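PDB 5DAJ: NalD from Pseudomonas aeruginosa PAO1, which represses the MexAB-OprM multidrug efflux pump as its secondary, TetR-family repressor, probably by binding DNA, until novobiocin binding induces pump expression. Local coordinates for residues A[135-138]-A[139-143]. Sequence-based numbering, arbitrary orientation.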
HETATM    1  N   MSE A 135       4.280  -0.186  16.127  1.00 49.65           N
HETATM    2  CA  MSE A 135       3.649   0.127  17.398  1.00 55.75           C
HETATM    3  C   MSE A 135       2.171  -0.136  17.355  1.00 54.86           C
HETATM    4  O   MSE A 135       1.635  -0.791  18.252  1.00 63.41           O
HETATM    5  CB  MSE A 135       3.954   1.580  17.708  1.00 66.26           C
HETATM    6  CG  MSE A 135       3.385   1.994  19.036  1.00 98.98           C
HETATM    7 SE   MSE A 135       3.309   3.944  19.310  1.00162.46          SE
HETATM    8  CE  MSE A 135       5.267   4.299  19.716  1.00170.85           C
ATOM      9  N   PHE A 136       1.494   0.377  16.330  1.00 49.47           N
ATOM     10  CA  PHE A 136       0.059   0.110  16.155  1.00 50.80           C
ATOM     11  C   PHE A 136      -0.237  -1.399  16.154  1.00 46.66           C
ATOM     12  O   PHE A 136      -1.177  -1.868  16.800  1.00 50.09           O
ATOM     13  CB  PHE A 136      -0.465   0.733  14.853  1.00 52.61           C
ATOM     14  CG  PHE A 136      -1.896   0.372  14.551  1.00 56.56           C
ATOM     15  CD1 PHE A 136      -2.938   1.072  15.145  1.00 58.87           C
ATOM     16  CD2 PHE A 136      -2.200  -0.692  13.708  1.00 57.94           C
ATOM     17  CE1 PHE A 136      -4.259   0.729  14.891  1.00 63.41           C
ATOM     18  CE2 PHE A 136      -3.521  -1.047  13.449  1.00 66.63           C
ATOM     19  CZ  PHE A 136      -4.552  -0.332  14.042  1.00 65.63           C
ATOM     20  N   ILE A 137       0.581  -2.142  15.425  1.00 47.22           N
ATOM     21  CA  ILE A 137       0.461  -3.600  15.363  1.00 45.57           C
ATOM     22  C   ILE A 137       0.649  -4.256  16.730  1.00 47.89           C
ATOM     23  O   ILE A 137      -0.102  -5.169  17.102  1.00 48.17           O
ATOM     24  CB  ILE A 137       1.438  -4.197  14.323  1.00 45.68           C
ATOM     25  CG1 ILE A 137       0.923  -3.852  12.920  1.00 45.36           C
ATOM     26  CG2 ILE A 137       1.579  -5.708  14.497  1.00 44.73           C
ATOM     27  CD1 ILE A 137       1.797  -4.316  11.778  1.00 46.35           C
ATOM     28  N   GLU A 138       1.656  -3.798  17.468  1.00 52.50           N
ATOM     29  CA  GLU A 138       1.934  -4.328  18.818  1.00 56.70           C
ATOM     30  C   GLU A 138       0.797  -4.051  19.805  1.00 54.55           C
ATOM     31  O   GLU A 138       0.477  -4.892  20.644  1.00 63.87           O
ATOM     32  CB  GLU A 138       3.273  -3.803  19.353  1.00 59.45           C
ATOM     33  CG  GLU A 138       4.449  -4.658  18.919  1.00 66.41           C
ATOM     34  CD  GLU A 138       5.797  -3.999  19.155  1.00 74.16           C
ATOM     35  OE1 GLU A 138       5.892  -3.132  20.065  1.00 74.24           O
ATOM     36  OE2 GLU A 138       6.759  -4.362  18.428  1.00 95.40           O
ATOM     37  N   LEU A 139       0.189  -2.878  19.683  1.00 54.17           N
ATOM     38  CA  LEU A 139      -0.986  -2.513  20.490  1.00 60.87           C
ATOM     39  C   LEU A 139      -2.181  -3.421  20.223  1.00 60.20           C
ATOM     40  O   LEU A 139      -2.794  -3.932  21.162  1.00 62.90           O
ATOM     41  CB  LEU A 139      -1.395  -1.055  20.244  1.00 63.56           C
ATOM     42  CG  LEU A 139      -1.132  -0.026  21.352  1.00 71.54           C
ATOM     43  CD1 LEU A 139       0.289  -0.067  21.894  1.00 71.42           C
ATOM     44  CD2 LEU A 139      -1.445   1.373  20.842  1.00 81.24           C
ATOM     45  N   CYS A 140      -2.499  -3.613  18.945  1.00 58.18           N
ATOM     46  CA  CYS A 140      -3.583  -4.523  18.549  1.00 58.39           C
ATOM     47  C   CYS A 140      -3.323  -5.952  19.009  1.00 55.57           C
ATOM     48  O   CYS A 140      -4.205  -6.604  19.568  1.00 59.87           O
ATOM     49  CB  CYS A 140      -3.782  -4.517  17.041  1.00 54.50           C
ATOM     50  SG  CYS A 140      -4.488  -2.976  16.454  1.00 73.10           S
ATOM     51  N   GLU A 141      -2.098  -6.411  18.793  1.00 54.81           N
ATOM     52  CA  GLU A 141      -1.667  -7.737  19.236  1.00 55.33           C
ATOM     53  C   GLU A 141      -1.961  -7.912  20.728  1.00 55.68           C
ATOM     54  O   GLU A 141      -2.616  -8.871  21.136  1.00 59.67           O
ATOM     55  CB  GLU A 141      -0.173  -7.935  18.966  1.00 58.37           C
ATOM     56  CG  GLU A 141       0.290  -9.386  18.997  1.00 62.60           C
ATOM     57  CD  GLU A 141       1.688  -9.586  18.422  1.00 69.58           C
ATOM     58  OE1 GLU A 141       2.194  -8.691  17.705  1.00 75.95           O
ATOM     59  OE2 GLU A 141       2.290 -10.644  18.692  1.00 67.62           O
ATOM     60  N   GLN A 142      -1.506  -6.947  21.521  1.00 51.21           N
ATOM     61  CA  GLN A 142      -1.745  -6.931  22.969  1.00 55.20           C
ATOM     62  C   GLN A 142      -3.235  -6.932  23.314  1.00 56.50           C
ATOM     63  O   GLN A 142      -3.663  -7.642  24.218  1.00 60.46           O
ATOM     64  CB  GLN A 142      -1.063  -5.721  23.600  1.00 58.11           C
ATOM     65  CG  GLN A 142      -1.156  -5.645  25.127  1.00 68.08           C
ATOM     66  CD  GLN A 142      -0.970  -4.241  25.690  1.00 82.32           C
ATOM     67  OE1 GLN A 142      -1.645  -3.866  26.654  1.00100.23           O
ATOM     68  NE2 GLN A 142      -0.053  -3.468  25.112  1.00 85.46           N
ATOM     69  N   LEU A 143      -4.009  -6.131  22.591  1.00 55.32           N
ATOM     70  CA  LEU A 143      -5.466  -6.077  22.759  1.00 58.07           C
ATOM     71  C   LEU A 143      -6.117  -7.442  22.507  1.00 62.05           C
ATOM     72  O   LEU A 143      -6.862  -7.940  23.346  1.00 64.76           O
ATOM     73  CB  LEU A 143      -6.082  -5.006  21.848  1.00 61.64           C
ATOM     74  CG  LEU A 143      -7.605  -4.993  21.662  1.00 69.11           C
ATOM     75  CD1 LEU A 143      -8.348  -5.030  22.976  1.00 74.78           C
ATOM     76  CD2 LEU A 143      -8.019  -3.757  20.891  1.00 71.82           C
TER
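Phe136 and Cys140, four residues apart on helix 123-145, pair through both backbone and side chain, and they illustrate how one turn of an alpha-helix satisfies its polar groups while building an apolar face. The carbonyl O of Phe136 accepts a hydrogen bond from the amide N of Cys140 at 3.1 Å, with an almost straight N-H...O angle of 170°. Neighbouring residues repeat the i to i+4 pattern: Leu139 N donates to Met135 O (2.9 Å), Glu141 N to Ile137 O and Gln142 N to Glu138 O. Leu143 N in turn reaches Leu139 O at 2.9 Å, so five successive amides are each matched to a carbonyl one turn back.

The side chains add a sulfur-aromatic contact. A first torsion of 174° sets the Phe136 ring beside its carbonyl carbon and tips it toward the next turn, where one face meets the cysteine. Cys140 SG, held beside its own backbone N, lies over that face, 3.9 Å from the ring centroid and displaced toward the rim; its nearest ring atom is Phe136 CZ at 3.6 Å.

The acidic ends find partners elsewhere. Glu141, extended beyond CG, places OE1 in a salt bridge with Arg164, whereas OE2 of Glu138 makes a weak hydrogen bond to Gln134 NE2. These carboxylates remain apart, Glu138 OE2 lying 6.3 Å from Glu141 OE1, and the salt bridge to Arg164 would probably offset the charge of Glu141 and so ease any repulsion between the two.

In this TetR-family repressor, three helices of the same chain surround these two turns. Met135, Phe136 and Leu139 rest on helix 69-76, Cys140 and Leu143 meet helix 84-101, and Ile137, Cys140 and Glu141 meet helix 159-179, so that Cys140 lies between the latter two, while Ile137 also packs on Leu183 of the second subunit.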